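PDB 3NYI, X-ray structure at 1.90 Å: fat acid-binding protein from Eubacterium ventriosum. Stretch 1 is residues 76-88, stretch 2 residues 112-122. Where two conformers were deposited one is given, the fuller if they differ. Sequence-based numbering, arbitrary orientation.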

ATOM      1  N   VAL A  76      -5.702  -9.839  17.625  1.00 38.63           N
ATOM      2  CA  VAL A  76      -4.406  -9.164  17.696  1.00 32.61           C
ATOM      3  C   VAL A  76      -4.438  -8.035  18.728  1.00 37.69           C
ATOM      4  O   VAL A  76      -3.570  -7.962  19.607  1.00 37.76           O
ATOM      5  N   PHE A  77      -5.442  -7.161  18.641  1.00 30.39           N
ATOM      6  CA  PHE A  77      -5.546  -6.066  19.604  1.00 39.94           C
ATOM      7  C   PHE A  77      -5.573  -6.604  21.035  1.00 42.24           C
ATOM      8  O   PHE A  77      -4.881  -6.094  21.916  1.00 39.91           O
ATOM      9  N   ARG A  78      -6.379  -7.636  21.254  1.00 39.43           N
ATOM     10  CA  ARG A  78      -6.565  -8.202  22.585  0.53 40.86           C
ATOM     11  C   ARG A  78      -5.264  -8.730  23.185  1.00 44.32           C
ATOM     12  O   ARG A  78      -4.947  -8.454  24.342  1.00 43.22           O
ATOM     13  N   SER A  79      -4.505  -9.484  22.400  1.00 45.17           N
ATOM     14  CA  SER A  79      -3.279 -10.090  22.910  1.00 46.70           C
ATOM     15  C   SER A  79      -2.243  -9.044  23.326  1.00 52.42           C
ATOM     16  O   SER A  79      -1.553  -9.215  24.331  1.00 54.59           O
ATOM     17  N   PHE A  80      -2.133  -7.960  22.561  1.00 40.74           N
ATOM     18  CA  PHE A  80      -1.230  -6.879  22.934  1.00 40.96           C
ATOM     19  C   PHE A  80      -1.742  -6.125  24.163  1.00 44.29           C
ATOM     20  O   PHE A  80      -0.981  -5.855  25.095  1.00 42.54           O
ATOM     21  N   VAL A  81      -3.033  -5.796  24.163  1.00 40.66           N
ATOM     22  CA  VAL A  81      -3.639  -5.004  25.236  1.00 45.52           C
ATOM     23  C   VAL A  81      -3.599  -5.680  26.621  1.00 48.61           C
ATOM     24  O   VAL A  81      -3.408  -5.018  27.645  1.00 45.24           O
ATOM     25  N   GLU A  82      -3.784  -6.992  26.661  1.00 48.66           N
ATOM     26  CA  GLU A  82      -3.730  -7.679  27.946  1.00 56.41           C
ATOM     27  C   GLU A  82      -2.295  -7.721  28.469  1.00 57.11           C
ATOM     28  O   GLU A  82      -2.058  -8.026  29.640  1.00 63.05           O
ATOM     29  N   GLN A  83      -1.345  -7.399  27.599  1.00 50.16           N
ATOM     30  CA  GLN A  83       0.053  -7.275  27.999  1.00 58.62           C
ATOM     31  C   GLN A  83       0.396  -5.839  28.389  1.00 58.01           C
ATOM     32  O   GLN A  83       1.528  -5.549  28.775  1.00 58.25           O
ATOM     33  N   GLY A  84      -0.574  -4.938  28.263  1.00 54.17           N
ATOM     34  CA  GLY A  84      -0.375  -3.550  28.639  1.00 52.10           C
ATOM     35  C   GLY A  84       0.197  -2.674  27.538  1.00 54.00           C
ATOM     36  O   GLY A  84       0.474  -1.490  27.761  1.00 48.07           O
ATOM     37  N   PHE A  85       0.380  -3.250  26.352  1.00 51.91           N
ATOM     38  CA  PHE A  85       0.915  -2.501  25.213  1.00 45.65           C
ATOM     39  C   PHE A  85      -0.145  -1.600  24.584  1.00 47.25           C
ATOM     40  O   PHE A  85      -1.262  -2.051  24.307  1.00 47.89           O
ATOM     41  N   PRO A  86       0.209  -0.326  24.335  1.00 43.21           N
ATOM     42  CA  PRO A  86      -0.641   0.538  23.514  1.00 34.85           C
ATOM     43  C   PRO A  86      -0.526   0.060  22.066  1.00 28.34           C
ATOM     44  O   PRO A  86       0.529  -0.425  21.672  1.00 36.25           O
ATOM     45  N   VAL A  87      -1.592   0.189  21.288  1.00 36.70           N
ATOM     46  CA  VAL A  87      -1.598  -0.330  19.924  1.00 31.08           C
ATOM     47  C   VAL A  87      -1.860   0.775  18.910  1.00 29.97           C
ATOM     48  O   VAL A  87      -2.737   1.612  19.109  1.00 33.98           O
ATOM     49  N   VAL A  88      -1.098   0.783  17.821  1.00 29.25           N
ATOM     50  CA  VAL A  88      -1.407   1.659  16.703  1.00 23.40           C
ATOM     51  C   VAL A  88      -1.573   0.842  15.437  1.00 27.42           C
ATOM     52  O   VAL A  88      -0.671   0.115  15.040  1.00 31.51           O
ATOM     53  N   GLU A 112     -14.635  -3.623  25.490  1.00 66.61           N
ATOM     54  CA  GLU A 112     -15.569  -4.279  26.399  1.00 65.26           C
ATOM     55  C   GLU A 112     -14.830  -5.086  27.458  1.00 67.61           C
ATOM     56  O   GLU A 112     -15.101  -4.957  28.649  1.00 75.33           O
ATOM     57  N   ASP A 113     -13.892  -5.916  27.016  1.00 63.21           N
ATOM     58  CA  ASP A 113     -13.147  -6.784  27.919  1.00 64.27           C
ATOM     59  C   ASP A 113     -11.942  -6.093  28.570  1.00 68.22           C
ATOM     60  O   ASP A 113     -11.476  -6.523  29.627  1.00 73.70           O
ATOM     61  N   TYR A 114     -11.434  -5.033  27.944  1.00 60.81           N
ATOM     62  CA  TYR A 114     -10.292  -4.298  28.496  1.00 60.44           C
ATOM     63  C   TYR A 114     -10.486  -2.786  28.398  1.00 58.82           C
ATOM     64  O   TYR A 114      -9.857  -2.128  27.572  1.00 55.81           O
ATOM     65  N   PRO A 115     -11.335  -2.226  29.270  1.00 62.19           N
ATOM     66  CA  PRO A 115     -11.796  -0.832  29.184  1.00 65.03           C
ATOM     67  C   PRO A 115     -10.678   0.208  29.311  1.00 63.19           C
ATOM     68  O   PRO A 115     -10.874   1.365  28.935  1.00 52.16           O
ATOM     69  N   ASP A 116      -9.532  -0.183  29.854  1.00 66.00           N
ATOM     70  CA  ASP A 116      -8.418   0.756  29.976  1.00 83.19           C
ATOM     71  C   ASP A 116      -7.328   0.484  28.938  1.00 84.33           C
ATOM     72  O   ASP A 116      -6.139   0.657  29.206  1.00 93.86           O
ATOM     73  N   ALA A 117      -7.746   0.064  27.748  1.00 69.06           N
ATOM     74  CA  ALA A 117      -6.811  -0.280  26.684  1.00 66.29           C
ATOM     75  C   ALA A 117      -6.573   0.911  25.769  1.00 55.27           C
ATOM     76  O   ALA A 117      -7.487   1.698  25.521  1.00 47.77           O
ATOM     77  N   ASN A 118      -5.349   1.043  25.266  1.00 52.04           N
ATOM     78  CA  ASN A 118      -5.044   2.106  24.311  1.00 46.18           C
ATOM     79  C   ASN A 118      -4.860   1.581  22.885  1.00 39.81           C
ATOM     80  O   ASN A 118      -3.839   0.981  22.562  1.00 37.91           O
ATOM     81  N   ILE A 119      -5.859   1.815  22.044  1.00 35.74           N
ATOM     82  CA  ILE A 119      -5.839   1.341  20.668  1.00 31.94           C
ATOM     83  C   ILE A 119      -6.172   2.508  19.753  1.00 39.34           C
ATOM     84  O   ILE A 119      -7.237   3.108  19.870  1.00 40.21           O
ATOM     85  N   CYS A 120      -5.252   2.830  18.851  1.00 30.53           N
ATOM     86  CA  CYS A 120      -5.454   3.895  17.876  1.00 29.86           C
ATOM     87  C   CYS A 120      -5.539   3.292  16.463  1.00 32.15           C
ATOM     88  O   CYS A 120      -4.609   2.627  16.015  1.00 34.30           O
ATOM     89  N   VAL A 121      -6.659   3.500  15.777  1.00 31.16           N
ATOM     90  CA  VAL A 121      -6.839   2.933  14.436  1.00 25.75           C
ATOM     91  C   VAL A 121      -6.735   4.071  13.431  1.00 30.18           C
ATOM     92  O   VAL A 121      -7.414   5.088  13.565  1.00 31.91           O
ATOM     93  N   ILE A 122      -5.861   3.904  12.445  1.00 22.89           N
ATOM     94  CA  ILE A 122      -5.620   4.941  11.458  1.00 21.46           C
ATOM     95  C   ILE A 122      -5.960   4.495  10.039  1.00 22.45           C
ATOM     96  O   ILE A 122      -5.405   3.513   9.535  1.00 25.94           O
TER

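Two adjacent parallel strands, joined by backbone hydrogen bonds, share an apolar core with the helix that precedes one of them, and a polar cluster borders that core. Val 87 N donates to Asn 118 O at 2.7 Å, and Cys 120 N donates to Val 87 O at 2.8 Å, pairing Val 87 with Ile 119 and Val 88 with Cys 120. Branching at CB suits valine and isoleucine to such extended backbone.

Val 87 (t) and Ile 119 (m, t) lie on the same sheet face, where the helix covers them. Phe 77 (m) and Val 81 (t) both point toward the second stretch. Ile 119 CG2 sits over one face of the Phe 77 ring, 4.2 Å from its centroid, a CH-pi contact, while Ile 119 CD1 reaches Phe 77 CB at 3.8 Å. The long isoleucine thus spans both ring and stem. Val 81 CG2 approaches Ile 119 CG1 at 3.9 Å, and Val 81 CG1 packs tightly on Ala 117 CB, at 3.2 Å, where a lone methyl fits the close approach. On the other face, which carries Val 88 (t) and Cys 120 (t), Val 88 CG1 meets Ile 122 CD1 at 3.7 Å.

Tyr 114 (m) serves both environments. Its CB lies 3.6 Å from Val 81 CG1, its CE2 lies 3.3 Å from Arg 78 CG, and its OH makes a weak hydrogen bond to Glu 82 OE2 at 2.6 Å. Arg 78 leaves its CA sideways, but its long chain carries NH1 to a 3.0 Å salt bridge with Asp 113 OD2.

Where the strands begin, one water bridges the backbones, donating to Phe 85 O (2.8 Å) and accepting from Asn 118 N (2.9 Å). Nearby, Asn 118 (t) places ND2 3.5 Å from Pro 86 CB, buried without a polar partner.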

ATOM      1  CB  VAL A  76      -3.976  -8.637  16.310  1.00 37.48           C
ATOM      2  CG1 VAL A  76      -2.711  -7.783  16.414  1.00 36.04           C
ATOM      3  CG2 VAL A  76      -3.772  -9.805  15.358  1.00 37.96           C
ATOM      4  CB  PHE A  77      -6.798  -5.211  19.367  1.00 39.44           C
ATOM      5  CG  PHE A  77      -6.828  -4.501  18.030  1.00 35.54           C
ATOM      6  CD1 PHE A  77      -5.706  -4.443  17.217  1.00 29.83           C
ATOM      7  CD2 PHE A  77      -7.990  -3.873  17.604  1.00 29.15           C
ATOM      8  CE1 PHE A  77      -5.750  -3.789  15.993  1.00 30.15           C
ATOM      9  CE2 PHE A  77      -8.050  -3.220  16.387  1.00 29.32           C
ATOM     10  CZ  PHE A  77      -6.923  -3.171  15.577  1.00 32.67           C
ATOM     11  CB  ARG A  78      -7.616  -9.316  22.548  0.53 40.42           C
ATOM     12  CG  ARG A  78      -8.484  -9.382  23.788  0.53 46.72           C
ATOM     13  CD  ARG A  78      -9.410 -10.588  23.761  0.53 48.14           C
ATOM     14  NE  ARG A  78     -10.193 -10.659  22.529  0.53 47.13           N
ATOM     15  CZ  ARG A  78     -11.407 -10.137  22.377  0.53 47.59           C
ATOM     16  NH1 ARG A  78     -11.993  -9.493  23.383  0.53 46.71           N
ATOM     17  NH2 ARG A  78     -12.039 -10.264  21.215  0.53 44.35           N
ATOM     18  CB  SER A  79      -2.687 -11.067  21.890  1.00 55.63           C
ATOM     19  OG  SER A  79      -2.115 -10.381  20.789  1.00 70.48           O
ATOM     20  CB  PHE A  80      -1.019  -5.903  21.763  1.00 31.89           C
ATOM     21  CG  PHE A  80      -0.199  -6.470  20.635  1.00 41.38           C
ATOM     22  CD1 PHE A  80       0.970  -7.175  20.890  1.00 46.44           C
ATOM     23  CD2 PHE A  80      -0.585  -6.278  19.313  1.00 40.88           C
ATOM     24  CE1 PHE A  80       1.736  -7.694  19.849  1.00 44.29           C
ATOM     25  CE2 PHE A  80       0.178  -6.792  18.267  1.00 41.55           C
ATOM     26  CZ  PHE A  80       1.338  -7.500  18.538  1.00 41.54           C
ATOM     27  CB  VAL A  81      -5.091  -4.614  24.891  1.00 45.55           C
ATOM     28  CG1 VAL A  81      -5.869  -4.277  26.148  1.00 49.38           C
ATOM     29  CG2 VAL A  81      -5.102  -3.441  23.915  1.00 46.28           C
ATOM     30  CB  GLU A  82      -4.339  -9.078  27.857  1.00 61.27           C
ATOM     31  CG  GLU A  82      -3.688  -9.988  26.840  1.00 75.01           C
ATOM     32  CD  GLU A  82      -4.530 -11.220  26.549  1.00 91.09           C
ATOM     33  OE1 GLU A  82      -3.942 -12.291  26.286  1.00 99.89           O
ATOM     34  OE2 GLU A  82      -5.777 -11.120  26.588  1.00 89.37           O
ATOM     35  CB  GLN A  83       0.987  -7.724  26.874  1.00 61.98           C
ATOM     36  CG  GLN A  83       0.983  -9.208  26.583  1.00 69.63           C
ATOM     37  CD  GLN A  83       1.908  -9.562  25.431  1.00 77.07           C
ATOM     38  OE1 GLN A  83       3.099  -9.810  25.628  1.00 82.27           O
ATOM     39  NE2 GLN A  83       1.363  -9.576  24.218  1.00 73.20           N
ATOM     40  CB  PHE A  85       1.411  -3.451  24.123  1.00 38.74           C
ATOM     41  CG  PHE A  85       2.753  -4.064  24.390  1.00 40.08           C
ATOM     42  CD1 PHE A  85       3.908  -3.303  24.304  1.00 42.47           C
ATOM     43  CD2 PHE A  85       2.864  -5.415  24.675  1.00 41.03           C
ATOM     44  CE1 PHE A  85       5.157  -3.870  24.527  1.00 42.17           C
ATOM     45  CE2 PHE A  85       4.106  -5.991  24.895  1.00 43.19           C
ATOM     46  CZ  PHE A  85       5.255  -5.212  24.822  1.00 40.40           C
ATOM     47  CB  PRO A  86       0.007   1.926  23.658  1.00 42.35           C
ATOM     48  CG  PRO A  86       1.018   1.797  24.733  1.00 50.36           C
ATOM     49  CD  PRO A  86       1.426   0.366  24.785  1.00 49.46           C
ATOM     50  CB  VAL A  87      -2.692  -1.424  19.760  1.00 29.79           C
ATOM     51  CG1 VAL A  87      -2.844  -1.804  18.288  1.00 37.65           C
ATOM     52  CG2 VAL A  87      -2.370  -2.639  20.603  1.00 35.45           C
ATOM     53  CB  VAL A  88      -0.289   2.704  16.456  1.00 31.76           C
ATOM     54  CG1 VAL A  88      -0.744   3.682  15.406  1.00 26.30           C
ATOM     55  CG2 VAL A  88       0.042   3.432  17.746  1.00 37.26           C
ATOM     56  CB  GLU A 112     -16.504  -5.199  25.624  1.00 65.86           C
ATOM     57  CG  GLU A 112     -17.431  -4.477  24.679  1.00 70.54           C
ATOM     58  CD  GLU A 112     -18.262  -5.428  23.847  1.00 78.48           C
ATOM     59  OE1 GLU A 112     -18.293  -6.636  24.161  1.00 84.30           O
ATOM     60  OE2 GLU A 112     -18.885  -4.965  22.873  1.00 79.54           O
ATOM     61  CB  ASP A 113     -12.700  -8.055  27.190  1.00 71.63           C
ATOM     62  CG  ASP A 113     -13.869  -8.840  26.610  1.00 80.23           C
ATOM     63  OD1 ASP A 113     -15.036  -8.493  26.897  1.00 78.31           O
ATOM     64  OD2 ASP A 113     -13.618  -9.810  25.864  1.00 84.35           O
ATOM     65  CB  TYR A 114      -8.997  -4.699  27.788  1.00 58.09           C
ATOM     66  CG  TYR A 114      -8.705  -6.186  27.802  1.00 62.91           C
ATOM     67  CD1 TYR A 114      -7.846  -6.742  28.744  1.00 69.10           C
ATOM     68  CD2 TYR A 114      -9.281  -7.030  26.868  1.00 65.32           C
ATOM     69  CE1 TYR A 114      -7.577  -8.102  28.751  1.00 74.42           C
ATOM     70  CE2 TYR A 114      -9.021  -8.387  26.867  1.00 72.75           C
ATOM     71  CZ  TYR A 114      -8.169  -8.919  27.807  1.00 77.80           C
ATOM     72  OH  TYR A 114      -7.918 -10.273  27.793  1.00 79.93           O
ATOM     73  CB  PRO A 115     -12.755  -0.703  30.375  1.00 71.85           C
ATOM     74  CG  PRO A 115     -13.052  -2.108  30.808  1.00 70.89           C
ATOM     75  CD  PRO A 115     -11.826  -2.892  30.486  1.00 67.79           C
ATOM     76  CB  ASP A 116      -7.845   0.756  31.400  1.00 97.63           C
ATOM     77  CG  ASP A 116      -7.494  -0.637  31.892  1.00106.26           C
ATOM     78  OD1 ASP A 116      -7.833  -1.624  31.200  1.00109.14           O
ATOM     79  OD2 ASP A 116      -6.882  -0.742  32.979  1.00104.02           O
ATOM     80  CB  ALA A 117      -7.337  -1.453  25.883  1.00 66.52           C
ATOM     81  CB  ASN A 118      -3.812   2.901  24.736  1.00 59.25           C
ATOM     82  CG  ASN A 118      -3.496   4.034  23.769  1.00 75.29           C
ATOM     83  OD1 ASN A 118      -3.810   5.194  24.037  1.00 81.39           O
ATOM     84  ND2 ASN A 118      -2.888   3.698  22.630  1.00 82.78           N
ATOM     85  CB  ILE A 119      -6.882   0.227  20.443  1.00 30.37           C
ATOM     86  CG1 ILE A 119      -6.639  -0.946  21.390  1.00 35.49           C
ATOM     87  CG2 ILE A 119      -6.868  -0.245  18.987  1.00 32.85           C
ATOM     88  CD1 ILE A 119      -7.716  -2.028  21.302  1.00 38.30           C
ATOM     89  CB  CYS A 120      -4.305   4.908  17.961  1.00 28.82           C
ATOM     90  SG  CYS A 120      -4.336   6.126  16.633  1.00 38.12           S
ATOM     91  CB  VAL A 121      -8.198   2.209  14.286  1.00 24.57           C
ATOM     92  CG1 VAL A 121      -8.398   1.706  12.845  1.00 22.77           C
ATOM     93  CG2 VAL A 121      -8.288   1.050  15.272  1.00 26.02           C
ATOM     94  CB  ILE A 122      -4.139   5.383  11.480  1.00 26.67           C
ATOM     95  CG1 ILE A 122      -3.764   5.958  12.856  1.00 30.62           C
ATOM     96  CG2 ILE A 122      -3.850   6.369  10.334  1.00 28.48           C
ATOM     97  CD1 ILE A 122      -2.271   6.092  13.058  1.00 26.53           C
TER
HETATM   98  O   HOH W   1      -3.335  -0.957  25.857  1.00 46.41           O